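Heat shock protein STI1 (Saccharomyces cerevisiae, PDB 3UPV) binds Hsp70 and Hsp90 as an adaptor co-chaperone, this chain being its TPR2B domain, held here in complex with a peptide from the C-terminal part of Hsp70. Local coordinates at residues R8-E13 and Y27-K32; D60-I65 and I76-A81; N70-Y75 and T100-V105. All blocks are in the same frame, centred on the assembly; numbering follows the deposited sequence.

Contact 1. Residues R8-E13 and Y27-K32; sequences RLEGKE and YTEMIK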
ATOM      1  N   ARG A   8       0.022 -14.359  -5.883  1.00  9.74           N
ATOM      2  CA  ARG A   8      -0.130 -13.603  -4.613  1.00  8.86           C
ATOM      3  C   ARG A   8       0.617 -14.363  -3.480  1.00  9.50           C
ATOM      4  O   ARG A   8       1.231 -13.739  -2.605  1.00 10.08           O
ATOM      5  CB  ARG A   8      -1.623 -13.515  -4.284  1.00  9.31           C
ATOM      6  CG  ARG A   8      -1.988 -12.760  -2.948  1.00 10.27           C
ATOM      7  CD  ARG A   8      -3.497 -12.855  -2.633  1.00 14.00           C
ATOM      8  NE  ARG A   8      -3.836 -14.154  -2.045  1.00 12.92           N
ATOM      9  CZ  ARG A   8      -3.506 -14.558  -0.824  1.00 16.92           C
ATOM     10  NH1 ARG A   8      -3.852 -15.779  -0.431  1.00 20.69           N
ATOM     11  NH2 ARG A   8      -2.874 -13.755   0.015  1.00 19.27           N
ATOM     12  N   LEU A   9       0.538 -15.703  -3.482  1.00 10.62           N
ATOM     13  CA  LEU A   9       1.191 -16.506  -2.423  1.00  9.51           C
ATOM     14  C   LEU A   9       2.674 -16.507  -2.509  1.00  9.92           C
ATOM     15  O   LEU A   9       3.334 -16.436  -1.487  1.00  9.77           O
ATOM     16  CB  LEU A   9       0.707 -17.954  -2.436  1.00 10.85           C
ATOM     17  CG  LEU A   9      -0.753 -18.074  -1.999  1.00 11.12           C
ATOM     18  CD1 LEU A   9      -1.436 -19.433  -2.359  1.00 14.14           C
ATOM     19  CD2 LEU A   9      -0.758 -17.809  -0.480  1.00 15.59           C
ATOM     20  N   GLU A  10       3.178 -16.603  -3.741  1.00 10.73           N
ATOM     21  CA  GLU A  10       4.575 -16.455  -4.047  1.00 11.04           C
ATOM     22  C   GLU A  10       5.053 -15.087  -3.575  1.00 10.43           C
ATOM     23  O   GLU A  10       6.116 -14.993  -2.924  1.00 11.51           O
ATOM     24  CB  GLU A  10       4.904 -16.660  -5.536  1.00 10.50           C
ATOM     25  CG  GLU A  10       4.796 -18.113  -5.976  1.00 14.84           C
ATOM     26  CD  GLU A  10       4.835 -18.313  -7.501  1.00 21.19           C
ATOM     27  OE1 GLU A  10       4.490 -19.434  -7.927  1.00 23.38           O
ATOM     28  OE2 GLU A  10       5.216 -17.393  -8.270  1.00 24.99           O
ATOM     29  N   GLY A  11       4.259 -14.047  -3.905  1.00  9.81           N
ATOM     30  CA  GLY A  11       4.595 -12.690  -3.509  1.00 10.49           C
ATOM     31  C   GLY A  11       4.799 -12.603  -2.026  1.00 10.63           C
ATOM     32  O   GLY A  11       5.783 -12.014  -1.571  1.00 10.95           O
ATOM     33  N   LYS A  12       3.818 -13.159  -1.309  1.00 11.22           N
ATOM     34  CA  LYS A  12       3.766 -13.102   0.127  1.00 11.12           C
ATOM     35  C   LYS A  12       4.938 -13.829   0.702  1.00 11.10           C
ATOM     36  O   LYS A  12       5.582 -13.304   1.597  1.00 12.27           O
ATOM     37  CB  LYS A  12       2.458 -13.673   0.659  1.00 12.32           C
ATOM     38  CG  LYS A  12       2.491 -13.839   2.215  1.00 16.46           C
ATOM     39  CD  LYS A  12       1.072 -13.825   2.862  1.00 23.12           C
ATOM     40  CE  LYS A  12       0.158 -15.014   2.441  1.00 27.71           C
ATOM     41  NZ  LYS A  12       0.685 -16.447   2.187  1.00 29.48           N
ATOM     42  N   GLU A  13       5.291 -14.986   0.148  1.00 11.16           N
ATOM     43  CA  GLU A  13       6.489 -15.677   0.606  1.00 12.27           C
ATOM     44  C   GLU A  13       7.802 -14.853   0.375  1.00 11.94           C
ATOM     45  O   GLU A  13       8.656 -14.762   1.287  1.00 11.00           O
ATOM     46  CB  GLU A  13       6.580 -17.082  -0.020  1.00 13.81           C
ATOM     47  CG  GLU A  13       7.726 -17.943   0.509  1.00 17.35           C
ATOM     48  CD  GLU A  13       7.571 -18.363   1.992  1.00 27.11           C
ATOM     49  OE1 GLU A  13       6.483 -18.107   2.604  1.00 28.90           O
ATOM     50  OE2 GLU A  13       8.547 -18.974   2.539  1.00 30.19           O
ATOM     51  N   TYR A  27       4.221  -9.876  -7.819  1.00  9.22           N
ATOM     52  CA  TYR A  27       3.048  -9.020  -7.806  1.00  8.17           C
ATOM     53  C   TYR A  27       2.755  -8.458  -9.192  1.00  8.90           C
ATOM     54  O   TYR A  27       1.616  -8.201  -9.538  1.00  7.66           O
ATOM     55  CB  TYR A  27       3.140  -7.929  -6.725  1.00  8.52           C
ATOM     56  CG  TYR A  27       3.143  -8.534  -5.332  1.00  7.53           C
ATOM     57  CD1 TYR A  27       2.170  -9.503  -4.978  1.00 10.45           C
ATOM     58  CD2 TYR A  27       4.078  -8.149  -4.359  1.00  6.72           C
ATOM     59  CE1 TYR A  27       2.119 -10.078  -3.703  1.00 10.48           C
ATOM     60  CE2 TYR A  27       3.993  -8.726  -3.026  1.00  6.37           C
ATOM     61  CZ  TYR A  27       3.040  -9.657  -2.723  1.00  9.68           C
ATOM     62  OH  TYR A  27       3.008 -10.142  -1.431  1.00  7.87           O
ATOM     63  N   THR A  28       3.783  -8.287 -10.005  1.00  8.61           N
ATOM     64  CA  THR A  28       3.557  -7.918 -11.368  1.00  8.34           C
ATOM     65  C   THR A  28       2.808  -9.036 -12.086  1.00  8.88           C
ATOM     66  O   THR A  28       1.874  -8.750 -12.865  1.00  9.67           O
ATOM     67  CB  THR A  28       4.926  -7.597 -12.046  1.00  9.23           C
ATOM     68  OG1 THR A  28       5.546  -6.470 -11.381  1.00 10.73           O
ATOM     69  CG2 THR A  28       4.717  -7.222 -13.539  1.00 10.62           C
ATOM     70  N   GLU A  29       3.144 -10.288 -11.778  1.00  9.81           N
ATOM     71  CA  GLU A  29       2.413 -11.375 -12.360  1.00  9.65           C
ATOM     72  C   GLU A  29       0.977 -11.411 -11.848  1.00 10.80           C
ATOM     73  O   GLU A  29       0.074 -11.644 -12.668  1.00 11.07           O
ATOM     74  CB  GLU A  29       3.121 -12.722 -12.119  1.00  9.98           C
ATOM     75  CG  GLU A  29       2.282 -13.894 -12.668  1.00 10.89           C
ATOM     76  CD  GLU A  29       2.905 -15.309 -12.553  1.00 19.06           C
ATOM     77  OE1 GLU A  29       3.894 -15.529 -11.842  1.00 22.38           O
ATOM     78  OE2 GLU A  29       2.292 -16.278 -13.254  1.00 20.64           O
ATOM     79  N   MET A  30       0.759 -11.235 -10.518  1.00 11.38           N
ATOM     80  CA  MET A  30      -0.601 -11.137  -9.960  1.00 10.89           C
ATOM     81  C   MET A  30      -1.435 -10.066 -10.722  1.00 10.55           C
ATOM     82  O   MET A  30      -2.606 -10.258 -11.048  1.00  9.78           O
ATOM     83  CB  MET A  30      -0.555 -10.786  -8.489  1.00  8.71           C
ATOM     84  CG  MET A  30      -1.958 -10.914  -7.777  1.00  9.72           C
ATOM     85  SD  MET A  30      -1.735 -10.441  -6.090  1.00 10.80           S
ATOM     86  CE  MET A  30      -3.510 -10.321  -5.698  1.00  6.86           C
ATOM     87  N   ILE A  31      -0.795  -8.937 -10.972  1.00 10.16           N
ATOM     88  CA  ILE A  31      -1.413  -7.795 -11.645  1.00 10.12           C
ATOM     89  C   ILE A  31      -1.735  -8.188 -13.103  1.00 10.80           C
ATOM     90  O   ILE A  31      -2.855  -7.910 -13.555  1.00 11.99           O
ATOM     91  CB  ILE A  31      -0.534  -6.509 -11.667  1.00 10.63           C
ATOM     92  CG1 ILE A  31      -0.546  -5.878 -10.264  1.00 10.75           C
ATOM     93  CG2 ILE A  31      -1.118  -5.530 -12.738  1.00  8.91           C
ATOM     94  CD1 ILE A  31       0.469  -4.812 -10.056  1.00  7.53           C
ATOM     95  N   LYS A  32      -0.808  -8.830 -13.833  1.00  9.64           N
ATOM     96  CA  LYS A  32      -1.132  -9.279 -15.181  1.00 11.20           C
ATOM     97  C   LYS A  32      -2.340 -10.233 -15.173  1.00 10.16           C
ATOM     98  O   LYS A  32      -3.219 -10.157 -16.064  1.00  8.20           O
ATOM     99  CB  LYS A  32       0.105  -9.950 -15.793  1.00 10.68           C
ATOM    100  CG  LYS A  32      -0.170 -10.806 -17.028  1.00 17.25           C
ATOM    101  CD  LYS A  32       1.149 -11.266 -17.669  1.00 22.65           C
ATOM    102  CE  LYS A  32       0.864 -11.638 -19.115  1.00 26.96           C
ATOM    103  NZ  LYS A  32       1.562 -12.918 -19.452  1.00 28.98           N
TER
HETATM  104  O   HOH W   1       0.619 -11.500  -1.031  1.00 13.73           O
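A chi1 of -65° puts CG of Y27 anti to its carbonyl carbon, and the ring beyond it ends over G11, whereas M30 has CG anti to its backbone N and an extended chain beyond, reaching R8. The Y27 ring lies over G11: the glycine CA sits 3.9 Å from the ring centroid in a CH-pi contact, 30° off the normal. With G11 having no side chain, the ring rests directly on the helix backbone, CZ 3.5 Å from G11 CA. At the ring edge and in its plane a water joins the helices, accepting from Y27 OH at 2.8 Å and donating to R8 O at 2.8 Å. R8 and M30 run side by side in the same direction, with M30 SD 3.6 Å from R8 CB; the guanidinium continues to a salt bridge with the backbone of the bound peptide and another with E5. The segments cross at -161°, nearly antiparallel, with axes 8.8 Å apart. They belong to helices 2-16 and 20-33, the two antiparallel helices of TPR 7, and helix 38-50 packs beside them, with R39 against R8 and N43 against Y27.

Contact 2. Residues D60-I65 and I76-A81; sequences DCNKAI and IRKATA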
ATOM      1  N   ASP A  60       1.341   2.809  -7.840  1.00  7.66           N
ATOM      2  CA  ASP A  60       0.585   1.556  -7.610  1.00  8.43           C
ATOM      3  C   ASP A  60      -0.485   1.717  -6.539  1.00  7.81           C
ATOM      4  O   ASP A  60      -1.570   1.131  -6.610  1.00  8.54           O
ATOM      5  CB  ASP A  60       1.555   0.422  -7.200  1.00  7.99           C
ATOM      6  CG  ASP A  60       2.155  -0.314  -8.420  1.00 11.08           C
ATOM      7  OD1 ASP A  60       3.112  -1.096  -8.172  1.00 12.47           O
ATOM      8  OD2 ASP A  60       1.651  -0.209  -9.573  1.00 15.93           O
ATOM      9  N   CYS A  61      -0.172   2.462  -5.478  1.00  8.72           N
ATOM     10  CA  CYS A  61      -1.172   2.729  -4.493  1.00  7.93           C
ATOM     11  C   CYS A  61      -2.353   3.493  -5.124  1.00  6.87           C
ATOM     12  O   CYS A  61      -3.530   3.158  -4.809  1.00  9.01           O
ATOM     13  CB  CYS A  61      -0.611   3.600  -3.376  1.00  8.05           C
ATOM     14  SG  CYS A  61       0.557   2.740  -2.295  1.00 11.39           S
ATOM     15  N   ASN A  62      -2.071   4.493  -5.970  1.00  8.74           N
ATOM     16  CA  ASN A  62      -3.141   5.202  -6.707  1.00  9.45           C
ATOM     17  C   ASN A  62      -4.008   4.257  -7.562  1.00  9.08           C
ATOM     18  O   ASN A  62      -5.254   4.335  -7.590  1.00 10.13           O
ATOM     19  CB  ASN A  62      -2.550   6.374  -7.498  1.00 11.23           C
ATOM     20  CG  ASN A  62      -2.250   7.522  -6.607  1.00 10.17           C
ATOM     21  OD1 ASN A  62      -1.228   8.203  -6.755  1.00 14.47           O
ATOM     22  ND2 ASN A  62      -3.125   7.724  -5.617  1.00  7.04           N
ATOM     23  N   LYS A  63      -3.364   3.316  -8.213  1.00  8.95           N
ATOM     24  CA  LYS A  63      -4.091   2.320  -9.019  1.00  9.50           C
ATOM     25  C   LYS A  63      -4.946   1.388  -8.104  1.00 10.85           C
ATOM     26  O   LYS A  63      -6.069   1.051  -8.462  1.00 12.09           O
ATOM     27  CB  LYS A  63      -3.091   1.545  -9.893  1.00 10.37           C
ATOM     28  CG  LYS A  63      -3.673   0.796 -11.123  1.00 16.09           C
ATOM     29  CD  LYS A  63      -4.038   1.747 -12.294  1.00 24.05           C
ATOM     30  CE  LYS A  63      -2.845   2.091 -13.212  1.00 25.90           C
ATOM     31  NZ  LYS A  63      -3.186   2.788 -14.553  1.00 27.24           N
ATOM     32  N   ALA A  64      -4.400   0.958  -6.964  1.00 11.33           N
ATOM     33  CA  ALA A  64      -5.153   0.159  -6.013  1.00 10.08           C
ATOM     34  C   ALA A  64      -6.405   0.891  -5.556  1.00 11.27           C
ATOM     35  O   ALA A  64      -7.474   0.282  -5.430  1.00  9.82           O
ATOM     36  CB  ALA A  64      -4.293  -0.188  -4.776  1.00  9.93           C
ATOM     37  N   ILE A  65      -6.241   2.188  -5.301  1.00 10.73           N
ATOM     38  CA  ILE A  65      -7.348   3.073  -4.903  1.00 11.50           C
ATOM     39  C   ILE A  65      -8.423   3.110  -5.994  1.00 14.22           C
ATOM     40  O   ILE A  65      -9.636   2.995  -5.692  1.00 14.62           O
ATOM     41  CB  ILE A  65      -6.843   4.490  -4.463  1.00 11.26           C
ATOM     42  CG1 ILE A  65      -6.132   4.341  -3.080  1.00 10.78           C
ATOM     43  CG2 ILE A  65      -8.059   5.540  -4.444  1.00 10.86           C
ATOM     44  CD1 ILE A  65      -5.236   5.516  -2.642  1.00 12.19           C
ATOM     45  N   ILE A  76      -3.201   4.023   3.436  1.00  7.94           N
ATOM     46  CA  ILE A  76      -2.182   4.160   4.433  1.00  8.08           C
ATOM     47  C   ILE A  76      -0.790   4.011   3.792  1.00  6.66           C
ATOM     48  O   ILE A  76       0.153   4.828   3.991  1.00  6.72           O
ATOM     49  CB  ILE A  76      -2.348   3.180   5.571  1.00  7.10           C
ATOM     50  CG1 ILE A  76      -3.648   3.489   6.294  1.00  7.52           C
ATOM     51  CG2 ILE A  76      -1.099   3.287   6.501  1.00  9.67           C
ATOM     52  CD1 ILE A  76      -4.061   2.432   7.274  1.00 10.14           C
ATOM     53  N   ARG A  77      -0.684   3.022   2.899  1.00  6.04           N
ATOM     54  CA  ARG A  77       0.572   2.848   2.161  1.00  6.40           C
ATOM     55  C   ARG A  77       0.997   4.069   1.361  1.00  7.09           C
ATOM     56  O   ARG A  77       2.192   4.469   1.315  1.00  9.09           O
ATOM     57  CB  ARG A  77       0.398   1.654   1.246  1.00  8.16           C
ATOM     58  CG  ARG A  77       1.691   1.108   0.961  1.00 10.75           C
ATOM     59  CD  ARG A  77       1.692  -0.155   0.078  1.00 10.66           C
ATOM     60  NE  ARG A  77       0.928  -1.307   0.587  1.00  9.23           N
ATOM     61  CZ  ARG A  77       1.363  -2.090   1.576  1.00  9.81           C
ATOM     62  NH1 ARG A  77       0.658  -3.165   1.998  1.00  9.42           N
ATOM     63  NH2 ARG A  77       2.532  -1.798   2.132  1.00 13.61           N
ATOM     64  N   LYS A  78       0.063   4.611   0.595  1.00  6.58           N
ATOM     65  CA  LYS A  78       0.350   5.819  -0.168  1.00  6.23           C
ATOM     66  C   LYS A  78       0.848   6.988   0.699  1.00  6.36           C
ATOM     67  O   LYS A  78       1.798   7.672   0.311  1.00  7.51           O
ATOM     68  CB  LYS A  78      -0.929   6.264  -0.830  1.00  6.73           C
ATOM     69  CG  LYS A  78      -0.789   7.540  -1.659  1.00  5.48           C
ATOM     70  CD  LYS A  78      -2.149   7.850  -2.319  1.00  9.00           C
ATOM     71  CE  LYS A  78      -2.159   9.242  -2.916  1.00  7.66           C
ATOM     72  NZ  LYS A  78      -3.443   9.566  -3.651  1.00  6.95           N
ATOM     73  N   ALA A  79       0.158   7.227   1.828  1.00  5.13           N
ATOM     74  CA  ALA A  79       0.563   8.312   2.737  1.00  5.80           C
ATOM     75  C   ALA A  79       1.960   8.101   3.228  1.00  7.33           C
ATOM     76  O   ALA A  79       2.733   9.069   3.359  1.00  9.42           O
ATOM     77  CB  ALA A  79      -0.361   8.414   3.897  1.00  7.94           C
ATOM     78  N   THR A  80       2.275   6.844   3.561  1.00  6.93           N
ATOM     79  CA  THR A  80       3.631   6.510   4.072  1.00  7.54           C
ATOM     80  C   THR A  80       4.677   6.846   2.967  1.00  8.11           C
ATOM     81  O   THR A  80       5.711   7.429   3.260  1.00  7.63           O
ATOM     82  CB  THR A  80       3.798   5.064   4.580  1.00  8.90           C
ATOM     83  OG1 THR A  80       3.682   4.140   3.503  1.00 16.18           O
ATOM     84  CG2 THR A  80       2.767   4.707   5.617  1.00  7.24           C
ATOM     85  N   ALA A  81       4.398   6.481   1.710  1.00  6.68           N
ATOM     86  CA  ALA A  81       5.283   6.809   0.601  1.00  8.04           C
ATOM     87  C   ALA A  81       5.337   8.294   0.372  1.00  8.02           C
ATOM     88  O   ALA A  81       6.425   8.868   0.077  1.00  8.39           O
ATOM     89  CB  ALA A  81       4.901   6.059  -0.681  1.00  7.78           C
TER
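C61 and K78 mark the closest backbone approach, their CA atoms 5.5 Å apart, where the two helical segments pass nearly antiparallel at a crossing angle of -156° with axes 9.3 Å apart. C61 directs its CB toward the opposite helix. This CB meets K78 CB at 3.7 Å, while SG, turned beside its own backbone N by a chi1 of -71°, comes to 3.5 Å from K78 N and also touches CB, CG and CD of R77. The small thiol thus rests on the backbone of the facing helix, between the roots of two long side chains that part on leaving it. K78 is fully extended, with CG anti to its backbone N, and its aliphatic chain passes across I65 and N62 at about a right angle to each. I65 reaches it with the tip of its longer branch, CD1 standing 3.9 Å from K78 CD, and N62 lies against the end of the chain near CE and NZ. This partly exposed edge therefore combines an apolar contact of a methyl on a methylene with a polar margin. R77, in contrast, is buried: its chain bends at chi3, NH1 hydrogen-bonds to the backbone of the bound peptide, NH2 does so weakly, and NE bonds to S42 OG. Within the same helix, T80 OG1 donates to R77 O at 2.7 Å; A81 N reaches that oxygen from the same face of the carbonyl plane, so two donors grip it. The contact joins helix 54-67 of TPR 8 to helix 72-84 of TPR 9, near the centre of the chain. Helix 38-50 adjoins it through A45 on C61 and A46 on R77, and helix 88-106 packs behind K78 and A79 through T94 and L95.

Contact 3. Residues N70-Y75 and T100-V105; sequences NFVRAY and TKDAEV
V72 forms the close-packed part of this contact: CG1 lies against D102, while CG2 spans K101 and V105, one turn apart on the facing helix. CG1, anti to the backbone N, meets D102 CB at 4.0 Å, and CG2 lies 3.8 Å from K101 O and 3.9 Å from V105 CG1, the two valine side chains running past one another from opposing sides. D102, which is buried, has OD2 bonded to the backbone N of S110. Toward solvent the contact becomes polar and more open. K101, bent at chi2 and chi4, carries its ammonium to the exposed N70 and donates to OD1 at 3.2 Å; the C=O...N angle is 148° and the donor stands 31° out of the amide plane. The same NZ also hydrogen-bonds to P69 O, as does the hydroxyl of Y75, so the turn before helix 72-84 is gripped from both segments. V105 CG1 approaches N70 O at 3.6 Å on this exposed side. Here the loop entering helix 72-84 meets the C-terminal end of helix 88-106. These are the two helices of TPR 9, paired in the helix-turn-helix hairpin that defines the tetratricopeptide repeat.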
ATOM      1  N   ASN A  70     -12.533   0.842  -1.046  1.00 16.65           N
ATOM      2  CA  ASN A  70     -12.620   0.464   0.363  1.00 16.19           C
ATOM      3  C   ASN A  70     -11.374  -0.215   0.919  1.00 16.44           C
ATOM      4  O   ASN A  70     -11.330  -0.625   2.088  1.00 17.16           O
ATOM      5  CB  ASN A  70     -13.886  -0.319   0.572  1.00 17.17           C
ATOM      6  CG  ASN A  70     -15.075   0.483   0.101  1.00 19.45           C
ATOM      7  OD1 ASN A  70     -15.171   1.673   0.437  1.00 19.87           O
ATOM      8  ND2 ASN A  70     -15.927  -0.109  -0.732  1.00 23.24           N
ATOM      9  N   PHE A  71     -10.357  -0.288   0.071  1.00 15.14           N
ATOM     10  CA  PHE A  71      -9.095  -0.890   0.449  1.00 14.55           C
ATOM     11  C   PHE A  71      -8.267   0.132   1.264  1.00 14.34           C
ATOM     12  O   PHE A  71      -7.406   0.869   0.718  1.00 14.15           O
ATOM     13  CB  PHE A  71      -8.401  -1.295  -0.856  1.00 15.46           C
ATOM     14  CG  PHE A  71      -7.215  -2.178  -0.696  1.00 15.39           C
ATOM     15  CD1 PHE A  71      -6.973  -2.909   0.487  1.00 17.98           C
ATOM     16  CD2 PHE A  71      -6.337  -2.293  -1.752  1.00 17.02           C
ATOM     17  CE1 PHE A  71      -5.825  -3.712   0.577  1.00 18.90           C
ATOM     18  CE2 PHE A  71      -5.221  -3.111  -1.673  1.00 19.20           C
ATOM     19  CZ  PHE A  71      -4.964  -3.815  -0.508  1.00 16.14           C
ATOM     20  N   VAL A  72      -8.519   0.149   2.580  1.00 13.15           N
ATOM     21  CA  VAL A  72      -7.905   1.138   3.468  1.00 12.71           C
ATOM     22  C   VAL A  72      -6.344   1.101   3.400  1.00 12.03           C
ATOM     23  O   VAL A  72      -5.656   2.125   3.524  1.00 12.78           O
ATOM     24  CB  VAL A  72      -8.377   0.827   4.947  1.00 11.57           C
ATOM     25  CG1 VAL A  72      -7.657   1.699   5.965  1.00 12.02           C
ATOM     26  CG2 VAL A  72      -9.913   0.869   5.115  1.00 12.09           C
ATOM     27  N   ARG A  73      -5.787  -0.111   3.266  1.00 11.74           N
ATOM     28  CA  ARG A  73      -4.319  -0.295   3.307  1.00 10.78           C
ATOM     29  C   ARG A  73      -3.648   0.509   2.233  1.00 10.29           C
ATOM     30  O   ARG A  73      -2.561   1.037   2.426  1.00  9.60           O
ATOM     31  CB  ARG A  73      -3.961  -1.752   3.121  1.00 10.84           C
ATOM     32  CG  ARG A  73      -2.447  -1.955   3.280  1.00 16.25           C
ATOM     33  CD  ARG A  73      -2.245  -2.869   4.513  1.00 24.26           C
ATOM     34  NE  ARG A  73      -2.495  -4.263   4.219  1.00 28.47           N
ATOM     35  CZ  ARG A  73      -2.644  -5.245   5.133  1.00 29.52           C
ATOM     36  NH1 ARG A  73      -2.617  -4.989   6.430  1.00 28.82           N
ATOM     37  NH2 ARG A  73      -2.834  -6.504   4.741  1.00 28.28           N
ATOM     38  N   ALA A  74      -4.294   0.600   1.071  1.00  9.66           N
ATOM     39  CA  ALA A  74      -3.710   1.354  -0.059  1.00  8.91           C
ATOM     40  C   ALA A  74      -3.542   2.830   0.312  1.00  8.64           C
ATOM     41  O   ALA A  74      -2.562   3.463  -0.046  1.00  9.37           O
ATOM     42  CB  ALA A  74      -4.549   1.201  -1.234  1.00 10.64           C
ATOM     43  N   TYR A  75      -4.517   3.360   1.028  1.00  7.45           N
ATOM     44  CA  TYR A  75      -4.426   4.757   1.457  1.00  7.21           C
ATOM     45  C   TYR A  75      -3.304   4.953   2.471  1.00  7.80           C
ATOM     46  O   TYR A  75      -2.477   5.937   2.321  1.00  6.54           O
ATOM     47  CB  TYR A  75      -5.724   5.259   2.052  1.00  7.58           C
ATOM     48  CG  TYR A  75      -6.958   5.230   1.173  1.00  9.54           C
ATOM     49  CD1 TYR A  75      -7.295   6.309   0.339  1.00 14.29           C
ATOM     50  CD2 TYR A  75      -7.820   4.132   1.189  1.00 11.08           C
ATOM     51  CE1 TYR A  75      -8.465   6.261  -0.452  1.00 16.69           C
ATOM     52  CE2 TYR A  75      -8.931   4.070   0.359  1.00 13.57           C
ATOM     53  CZ  TYR A  75      -9.282   5.131  -0.414  1.00 15.49           C
ATOM     54  OH  TYR A  75     -10.470   5.031  -1.135  1.00 17.12           O
ATOM     55  N   THR A 100     -11.167   8.178   7.549  1.00 10.93           N
ATOM     56  CA  THR A 100     -12.618   8.055   7.248  1.00 11.17           C
ATOM     57  C   THR A 100     -12.990   6.654   6.792  1.00 10.79           C
ATOM     58  O   THR A 100     -13.889   6.053   7.340  1.00 11.61           O
ATOM     59  CB  THR A 100     -12.937   9.043   6.141  1.00 11.89           C
ATOM     60  OG1 THR A 100     -12.838  10.376   6.673  1.00 12.83           O
ATOM     61  CG2 THR A 100     -14.360   8.776   5.485  1.00 11.32           C
ATOM     62  N   LYS A 101     -12.270   6.153   5.780  1.00 12.13           N
ATOM     63  CA  LYS A 101     -12.422   4.775   5.286  1.00 12.04           C
ATOM     64  C   LYS A 101     -12.160   3.766   6.389  1.00 12.53           C
ATOM     65  O   LYS A 101     -12.876   2.796   6.493  1.00 12.24           O
ATOM     66  CB  LYS A 101     -11.530   4.507   4.063  1.00 13.68           C
ATOM     67  CG  LYS A 101     -12.104   5.103   2.773  1.00 14.74           C
ATOM     68  CD  LYS A 101     -13.376   4.381   2.354  1.00 17.82           C
ATOM     69  CE  LYS A 101     -14.244   5.216   1.396  1.00 22.26           C
ATOM     70  NZ  LYS A 101     -14.184   4.708   0.009  1.00 23.78           N
ATOM     71  N   ASP A 102     -11.157   4.018   7.233  1.00 10.55           N
ATOM     72  CA  ASP A 102     -10.831   3.075   8.287  1.00 10.05           C
ATOM     73  C   ASP A 102     -12.004   2.900   9.255  1.00 10.21           C
ATOM     74  O   ASP A 102     -12.373   1.770   9.590  1.00  8.73           O
ATOM     75  CB  ASP A 102      -9.554   3.476   9.018  1.00 11.18           C
ATOM     76  CG  ASP A 102      -9.200   2.531  10.128  1.00 11.53           C
ATOM     77  OD1 ASP A 102      -9.265   2.956  11.325  1.00 12.92           O
ATOM     78  OD2 ASP A 102      -8.847   1.355   9.790  1.00 14.98           O
ATOM     79  N   ALA A 103     -12.576   4.019   9.690  1.00  9.00           N
ATOM     80  CA  ALA A 103     -13.827   3.984  10.451  1.00  9.89           C
ATOM     81  C   ALA A 103     -14.988   3.249   9.754  1.00 10.11           C
ATOM     82  O   ALA A 103     -15.612   2.380  10.369  1.00  9.84           O
ATOM     83  CB  ALA A 103     -14.237   5.398  10.868  1.00 11.70           C
ATOM     84  N   GLU A 104     -15.257   3.588   8.479  1.00 10.29           N
ATOM     85  CA  GLU A 104     -16.324   2.969   7.706  1.00 11.77           C
ATOM     86  C   GLU A 104     -16.178   1.460   7.509  1.00 11.78           C
ATOM     87  O   GLU A 104     -17.116   0.651   7.807  1.00 12.63           O
ATOM     88  CB  GLU A 104     -16.359   3.630   6.326  1.00 11.63           C
ATOM     89  CG  GLU A 104     -16.914   5.042   6.420  1.00 16.15           C
ATOM     90  CD  GLU A 104     -16.735   5.869   5.145  1.00 18.94           C
ATOM     91  OE1 GLU A 104     -17.077   7.055   5.191  1.00 18.96           O
ATOM     92  OE2 GLU A 104     -16.252   5.358   4.120  1.00 21.26           O
ATOM     93  N   VAL A 105     -15.014   1.063   6.997  1.00 13.53           N
ATOM     94  CA  VAL A 105     -14.849  -0.342   6.632  1.00 14.19           C
ATOM     95  C   VAL A 105     -14.217  -1.195   7.726  1.00 13.97           C
ATOM     96  O   VAL A 105     -14.674  -2.341   7.926  1.00 14.15           O
ATOM     97  CB  VAL A 105     -14.238  -0.604   5.148  1.00 16.00           C
ATOM     98  CG1 VAL A 105     -13.712   0.656   4.410  1.00 15.47           C
ATOM     99  CG2 VAL A 105     -13.297  -1.817   5.118  1.00 18.16           C
TER

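How the contacts relate
All three contacts join neighbouring helices of the TPR solenoid, but at different levels. Contacts 1 and 3 are made within hairpins, those of TPR 7 and TPR 9, whereas contact 2 joins consecutive repeats. Contact 2 lies closest to the middle of the chain; contacts 1 and 3 sit farther out, and only contact 3 includes exposed residues among those that touch. Their chemistry follows: aromatic-on-glycine packing with a bridging water in contact 1, a thiol and lysine methylenes in contact 2, valines beside a lysine-asparagine bond in contact 3. Contacts 2 and 3 share helix 72-84 and touch through I65 and Y75; contact 1 stands about 17 Å from contact 2, centre to centre.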